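Local coordinates for protein phosphodiesterase MJ0936 (Methanocaldococcus jannaschii, PDB 2AHD) that is a phosphodiesterase of the calcineurin-like phosphoesterase superfamily, built on two mixed beta sheets flanked by helices, at residues Met1-Met6 against Ile150-Glu156. Coordinates in Å, arbitrary orientation, origin at the centre of the assembly. Residue numbers count along the deposited sequence, not the author numbering.
Sequences MKIGIM and IGILDTE
Four backbone hydrogen bonds define an antiparallel ladder between residues 1-6 and 150-156. Ile-3 N donates to Leu-153 O (2.9 Å) and Leu-153 N returns to Ile-3 O (2.8 Å); Ile-5 N reaches Gly-151 O (2.7 Å, nearly linear at 177°) and Gly-151 N reaches Ile-5 O (2.9 Å). Between these hydrogen-bonded pairs, Gly-4 faces Ile-152 as a non-hydrogen-bonded pair, CA to CA 4.4 Å, with CA-H...O contacts of 3.5 Å from Ile-152 CA to Ile-3 O and from Gly-4 CA to Gly-151 O. Extended phi/psi values (Ile-3 -112/149, Ile-152 -131/122) fit a twisted sheet; the axes of strands 3-6 and 150-154 come within 4.6 Å, their N-to-C directions 150° apart. Past the ladder, Thr-155 turns its OG1 to within 2.5 Å of Met-1 O. Ile-3 (chi1 p), Ile-5 (chi1 m) and Leu-153 (chi1 t, chi2 p) share one face: Leu-153 CB lies 4.1 Å from Ile-3 CG1 and 4.2 Å from Ile-5 CD1. On the other face Ile-152 meets Phe-23 of helix 13-24, and Lys-2 NZ salt-bridges Glu-26. In this mixed sheet of the calcineurin-like phosphoesterase domain, N-terminal strand 3-6 runs parallel to 30-33 and antiparallel to late strand 149-154, with 159-164 outermost.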
loop_
_atom_site.group_PDB
_atom_site.type_symbol
_atom_site.label_atom_id
_atom_site.label_comp_id
_atom_site.label_asym_id
_atom_site.label_seq_id
_atom_site.Cartn_x
_atom_site.Cartn_y
_atom_site.Cartn_z
ATOM N N MET A 1 -5.176 -2.126 15.879
ATOM C CA MET A 1 -3.950 -2.937 15.607
ATOM C C MET A 1 -3.992 -3.433 14.160
ATOM O O MET A 1 -3.187 -4.267 13.737
ATOM C CB MET A 1 -3.895 -4.117 16.583
ATOM C CG MET A 1 -2.652 -4.985 16.465
ATOM S SD MET A 1 -2.586 -6.282 17.735
ATOM C CE MET A 1 -1.327 -5.578 18.872
ATOM N N LYS A 2 -4.944 -2.889 13.412
ATOM C CA LYS A 2 -5.171 -3.226 12.010
ATOM C C LYS A 2 -4.477 -2.201 11.105
ATOM O O LYS A 2 -4.431 -1.019 11.436
ATOM C CB LYS A 2 -6.678 -3.211 11.753
ATOM C CG LYS A 2 -7.304 -1.885 12.156
ATOM C CD LYS A 2 -8.820 -1.921 12.181
ATOM C CE LYS A 2 -9.373 -0.525 12.463
ATOM N NZ LYS A 2 -10.861 -0.475 12.540
ATOM N N ILE A 3 -3.944 -2.651 9.969
ATOM C CA ILE A 3 -3.260 -1.749 9.039
ATOM C C ILE A 3 -3.995 -1.548 7.715
ATOM O O ILE A 3 -4.681 -2.445 7.229
ATOM C CB ILE A 3 -1.820 -2.234 8.730
ATOM C CG1 ILE A 3 -1.821 -3.721 8.404
ATOM C CG2 ILE A 3 -0.916 -1.954 9.902
ATOM C CD1 ILE A 3 -0.441 -4.309 8.271
ATOM N N GLY A 4 -3.838 -0.359 7.142
ATOM C CA GLY A 4 -4.476 -0.045 5.879
ATOM C C GLY A 4 -3.579 -0.207 4.662
ATOM O O GLY A 4 -2.393 0.132 4.688
ATOM N N ILE A 5 -4.160 -0.722 3.583
ATOM C CA ILE A 5 -3.429 -0.941 2.339
ATOM C C ILE A 5 -4.054 -0.159 1.182
ATOM O O ILE A 5 -5.282 -0.111 1.039
ATOM C CB ILE A 5 -3.442 -2.423 1.959
ATOM C CG1 ILE A 5 -3.118 -3.274 3.182
ATOM C CG2 ILE A 5 -2.435 -2.680 0.863
ATOM C CD1 ILE A 5 -3.204 -4.761 2.925
ATOM N N MET A 6 -3.212 0.461 0.364
ATOM C CA MET A 6 -3.688 1.204 -0.792
ATOM C C MET A 6 -2.623 1.086 -1.885
ATOM O O MET A 6 -1.568 0.502 -1.656
ATOM C CB MET A 6 -4.009 2.668 -0.413
ATOM C CG MET A 6 -2.843 3.551 -0.041
ATOM S SD MET A 6 -3.402 5.045 0.756
ATOM C CE MET A 6 -4.351 5.777 -0.412
ATOM N N ILE A 150 -9.566 0.102 -1.627
ATOM C CA ILE A 150 -8.454 0.121 -0.688
ATOM C C ILE A 150 -8.761 -1.084 0.162
ATOM O O ILE A 150 -9.725 -1.794 -0.107
ATOM C CB ILE A 150 -8.433 1.373 0.217
ATOM C CG1 ILE A 150 -9.755 1.483 0.975
ATOM C CG2 ILE A 150 -8.146 2.612 -0.602
ATOM C CD1 ILE A 150 -9.914 2.763 1.751
ATOM N N GLY A 151 -7.951 -1.319 1.183
ATOM C CA GLY A 151 -8.186 -2.467 2.035
ATOM C C GLY A 151 -7.653 -2.297 3.436
ATOM O O GLY A 151 -6.785 -1.469 3.679
ATOM N N ILE A 152 -8.198 -3.076 4.361
ATOM C CA ILE A 152 -7.759 -3.045 5.748
ATOM C C ILE A 152 -7.495 -4.472 6.229
ATOM O O ILE A 152 -8.378 -5.338 6.187
ATOM C CB ILE A 152 -8.797 -2.364 6.670
ATOM C CG1 ILE A 152 -9.008 -0.917 6.236
ATOM C CG2 ILE A 152 -8.301 -2.366 8.099
ATOM C CD1 ILE A 152 -9.817 -0.096 7.211
ATOM N N LEU A 153 -6.257 -4.703 6.665
ATOM C CA LEU A 153 -5.822 -6.006 7.158
ATOM C C LEU A 153 -5.796 -6.074 8.678
ATOM O O LEU A 153 -5.410 -5.119 9.357
ATOM C CB LEU A 153 -4.429 -6.336 6.633
ATOM C CG LEU A 153 -3.882 -7.681 7.096
ATOM C CD1 LEU A 153 -4.827 -8.780 6.689
ATOM C CD2 LEU A 153 -2.527 -7.912 6.490
ATOM N N ASP A 154 -6.201 -7.224 9.201
ATOM C CA ASP A 154 -6.232 -7.457 10.637
ATOM C C ASP A 154 -5.021 -8.308 11.023
ATOM O O ASP A 154 -5.109 -9.534 11.081
ATOM C CB ASP A 154 -7.524 -8.191 11.007
ATOM C CG ASP A 154 -7.795 -8.181 12.498
ATOM O OD1 ASP A 154 -7.868 -7.069 13.068
ATOM O OD2 ASP A 154 -7.942 -9.275 13.095
ATOM N N THR A 155 -3.890 -7.656 11.276
ATOM C CA THR A 155 -2.662 -8.362 11.648
ATOM C C THR A 155 -2.938 -9.298 12.808
ATOM O O THR A 155 -2.221 -10.271 13.041
ATOM C CB THR A 155 -1.551 -7.375 12.060
ATOM O OG1 THR A 155 -2.073 -6.438 13.009
ATOM C CG2 THR A 155 -1.016 -6.626 10.841
ATOM N N GLU A 156 -4.006 -8.990 13.525
ATOM C CA GLU A 156 -4.430 -9.768 14.674
ATOM C C GLU A 156 -4.925 -11.146 14.231
ATOM O O GLU A 156 -4.173 -12.124 14.245
ATOM C CB GLU A 156 -5.544 -9.009 15.411
ATOM C CG GLU A 156 -5.214 -7.527 15.679
ATOM C CD GLU A 156 -5.473 -6.596 14.475
ATOM O OE1 GLU A 156 -6.453 -5.815 14.524
ATOM O OE2 GLU A 156 -4.703 -6.634 13.484
#